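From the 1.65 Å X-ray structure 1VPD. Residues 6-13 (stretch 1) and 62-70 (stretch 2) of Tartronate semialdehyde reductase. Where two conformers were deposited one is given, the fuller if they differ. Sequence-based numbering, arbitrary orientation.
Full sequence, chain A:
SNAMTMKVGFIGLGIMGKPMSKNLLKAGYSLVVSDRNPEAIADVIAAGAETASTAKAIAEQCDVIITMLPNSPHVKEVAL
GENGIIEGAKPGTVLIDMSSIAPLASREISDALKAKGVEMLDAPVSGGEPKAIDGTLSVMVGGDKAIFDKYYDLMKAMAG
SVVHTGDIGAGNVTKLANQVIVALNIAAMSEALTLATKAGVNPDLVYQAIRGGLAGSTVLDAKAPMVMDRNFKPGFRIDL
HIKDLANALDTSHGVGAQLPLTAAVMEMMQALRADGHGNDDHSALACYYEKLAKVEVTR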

# COMPACT_ATOMS: atom_id res chain seq x y z
N MSE A 6 16.52 -15.23 -13.87
CA MSE A 6 15.63 -14.64 -12.83
C MSE A 6 14.23 -15.25 -12.92
O MSE A 6 13.49 -14.94 -13.85
N LYS A 7 13.89 -16.17 -12.02
CA LYS A 7 12.47 -16.44 -11.73
C LYS A 7 12.23 -15.54 -10.50
O LYS A 7 13.05 -15.46 -9.59
N VAL A 8 11.11 -14.82 -10.53
CA VAL A 8 10.75 -13.85 -9.49
C VAL A 8 9.56 -14.41 -8.72
O VAL A 8 8.54 -14.75 -9.31
N GLY A 9 9.69 -14.50 -7.39
CA GLY A 9 8.61 -14.95 -6.54
C GLY A 9 7.69 -13.77 -6.31
O GLY A 9 8.17 -12.65 -6.25
N PHE A 10 6.39 -14.03 -6.19
CA PHE A 10 5.44 -12.95 -5.87
C PHE A 10 4.36 -13.52 -4.98
O PHE A 10 3.57 -14.36 -5.42
N ILE A 11 4.31 -13.08 -3.72
CA ILE A 11 3.39 -13.62 -2.75
C ILE A 11 2.51 -12.47 -2.26
O ILE A 11 3.01 -11.53 -1.65
N GLY A 12 1.21 -12.59 -2.52
CA GLY A 12 0.22 -11.58 -2.17
C GLY A 12 -0.34 -10.98 -3.43
O GLY A 12 0.26 -10.10 -4.02
N LEU A 13 -1.50 -11.48 -3.86
CA LEU A 13 -2.13 -11.14 -5.13
C LEU A 13 -3.47 -10.46 -4.87
O LEU A 13 -4.51 -10.80 -5.46
N CYS A 62 13.35 -19.25 -6.61
CA CYS A 62 13.48 -17.85 -7.04
C CYS A 62 14.60 -17.16 -6.28
O CYS A 62 14.69 -17.31 -5.07
N ASP A 63 15.44 -16.40 -6.98
CA ASP A 63 16.55 -15.69 -6.33
C ASP A 63 16.08 -14.38 -5.71
O ASP A 63 16.82 -13.76 -4.95
N VAL A 64 14.90 -13.93 -6.13
CA VAL A 64 14.28 -12.72 -5.58
C VAL A 64 12.78 -12.98 -5.43
O VAL A 64 12.15 -13.62 -6.28
N ILE A 65 12.21 -12.50 -4.33
CA ILE A 65 10.81 -12.72 -4.01
C ILE A 65 10.24 -11.38 -3.59
O ILE A 65 10.83 -10.70 -2.76
N ILE A 66 9.12 -11.01 -4.20
CA ILE A 66 8.32 -9.86 -3.74
C ILE A 66 7.17 -10.33 -2.85
O ILE A 66 6.48 -11.29 -3.18
N THR A 67 6.94 -9.64 -1.73
CA THR A 67 5.73 -9.86 -0.93
C THR A 67 4.89 -8.59 -0.98
O THR A 67 5.44 -7.50 -0.98
N MSE A 68 3.58 -8.75 -1.06
CA MSE A 68 2.64 -7.63 -1.01
C MSE A 68 1.50 -8.09 -0.12
O MSE A 68 0.52 -8.69 -0.58
N LEU A 69 1.64 -7.81 1.18
CA LEU A 69 0.77 -8.33 2.22
C LEU A 69 0.26 -7.19 3.12
O LEU A 69 0.79 -6.08 3.06
N PRO A 70 -0.79 -7.45 3.90
CA PRO A 70 -1.47 -6.36 4.62
C PRO A 70 -0.73 -5.71 5.78
O PRO A 70 -0.98 -4.53 6.03

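Two neighbouring parallel β-strands, one running through Val 8 to Ile 11 and the other from Val 64 to Thr 67, are zipped by backbone hydrogen bonds, and their side chains meet as apolar pairs on both faces of the sheet. The ladder runs Gly 9 N to Val 64 O (2.8 Å), Ile 66 N to Gly 9 O (2.8 Å), Ile 11 N to Ile 66 O (2.9 Å) and Met 68 N to Ile 11 O (2.9 Å), and no side chain hydrogen-bonds across the two stretches.

On one face, Val 8 (t) sets CG2 3.9 Å from CG1 of Val 64 (p), while its CG1 lies 4.2 Å from CD1 of Ile 66. Phe 10 (chi1 t) turns one face of its ring to Ile 66 (m, t): Ile 66 CG2 sits over the ring face, 3.9 Å from its centroid, a CH-pi contact.

On the other face, Gly 9 leaves room beside Ile 65. A CB on Gly 9 would clash with Ile 65 CG1, and the strands come to 4.0 Å between the CA atoms of Gly 9 and Ile 65. The CA-to-CB bond of Cys 62 (m) points toward the first stretch, and its SG lies 3.4 Å from Gly 9 N. Farther along, Ile 11 (m, t) reaches back, CD1 4.1 Å from Ile 65 CG2. Thr 67 (p) has its OG1 hydrogen-bonded elsewhere in the structure.

Gly 12 is glycine for a further reason: its backbone angles call for it by themselves, and a CB would also strike Met 68 O.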

# COMPACT_ATOMS: atom_id res chain seq x y z
CB MSE A 6 15.54 -13.10 -13.00
CG MSE A 6 16.15 -12.26 -11.86
SE MSE A 6 15.47 -10.41 -11.80
CE MSE A 6 17.19 -9.43 -11.74
CB LYS A 7 12.14 -17.91 -11.43
CG LYS A 7 11.59 -18.67 -12.64
CD LYS A 7 11.23 -20.13 -12.34
CE LYS A 7 11.06 -20.93 -13.65
NZ LYS A 7 10.23 -22.17 -13.48
CB VAL A 8 10.34 -12.52 -10.13
CG1 VAL A 8 9.82 -11.55 -9.07
CG2 VAL A 8 11.49 -11.90 -10.89
CB PHE A 10 4.86 -12.35 -7.15
CG PHE A 10 4.36 -10.94 -6.99
CD1 PHE A 10 4.96 -9.91 -7.70
CD2 PHE A 10 3.30 -10.64 -6.15
CE1 PHE A 10 4.51 -8.60 -7.58
CE2 PHE A 10 2.85 -9.31 -6.02
CZ PHE A 10 3.46 -8.31 -6.76
CB ILE A 11 4.13 -14.27 -1.57
CG1 ILE A 11 5.05 -15.40 -2.07
CG2 ILE A 11 3.14 -14.82 -0.57
CD1 ILE A 11 5.92 -15.99 -1.00
CB LEU A 13 -2.31 -12.41 -5.97
CG LEU A 13 -1.03 -13.18 -6.25
CD1 LEU A 13 -1.35 -14.46 -7.02
CD2 LEU A 13 -0.00 -12.33 -7.00
CB CYS A 62 12.17 -17.09 -6.78
SG CYS A 62 10.73 -17.77 -7.64
CB ASP A 63 17.63 -15.31 -7.35
CG ASP A 63 18.38 -16.51 -7.91
OD1 ASP A 63 18.60 -17.50 -7.18
OD2 ASP A 63 18.79 -16.50 -9.08
CB VAL A 64 14.56 -11.47 -6.45
CG1 VAL A 64 13.99 -11.62 -7.85
CG2 VAL A 64 14.02 -10.18 -5.77
CB ILE A 65 10.65 -13.71 -2.84
CG1 ILE A 65 11.26 -15.07 -3.20
CG2 ILE A 65 9.18 -13.92 -2.50
CD1 ILE A 65 12.21 -15.58 -2.18
CB ILE A 66 7.77 -9.10 -4.97
CG1 ILE A 66 8.91 -8.43 -5.74
CG2 ILE A 66 6.66 -8.08 -4.58
CD1 ILE A 66 8.53 -8.08 -7.17
CB THR A 67 6.03 -10.22 0.53
OG1 THR A 67 7.06 -9.36 1.07
CG2 THR A 67 6.59 -11.64 0.63
CB MSE A 68 2.17 -7.23 -2.41
CG MSE A 68 1.11 -6.10 -2.50
SE MSE A 68 1.53 -4.65 -1.37
CE MSE A 68 2.12 -3.38 -2.61
CB LEU A 69 1.53 -9.38 3.03
CG LEU A 69 2.01 -10.59 2.20
CD1 LEU A 69 3.05 -11.40 2.96
CD2 LEU A 69 0.81 -11.44 1.81
CB PRO A 70 -2.75 -7.02 5.15
CG PRO A 70 -2.82 -8.38 4.63
CD PRO A 70 -1.50 -8.73 4.06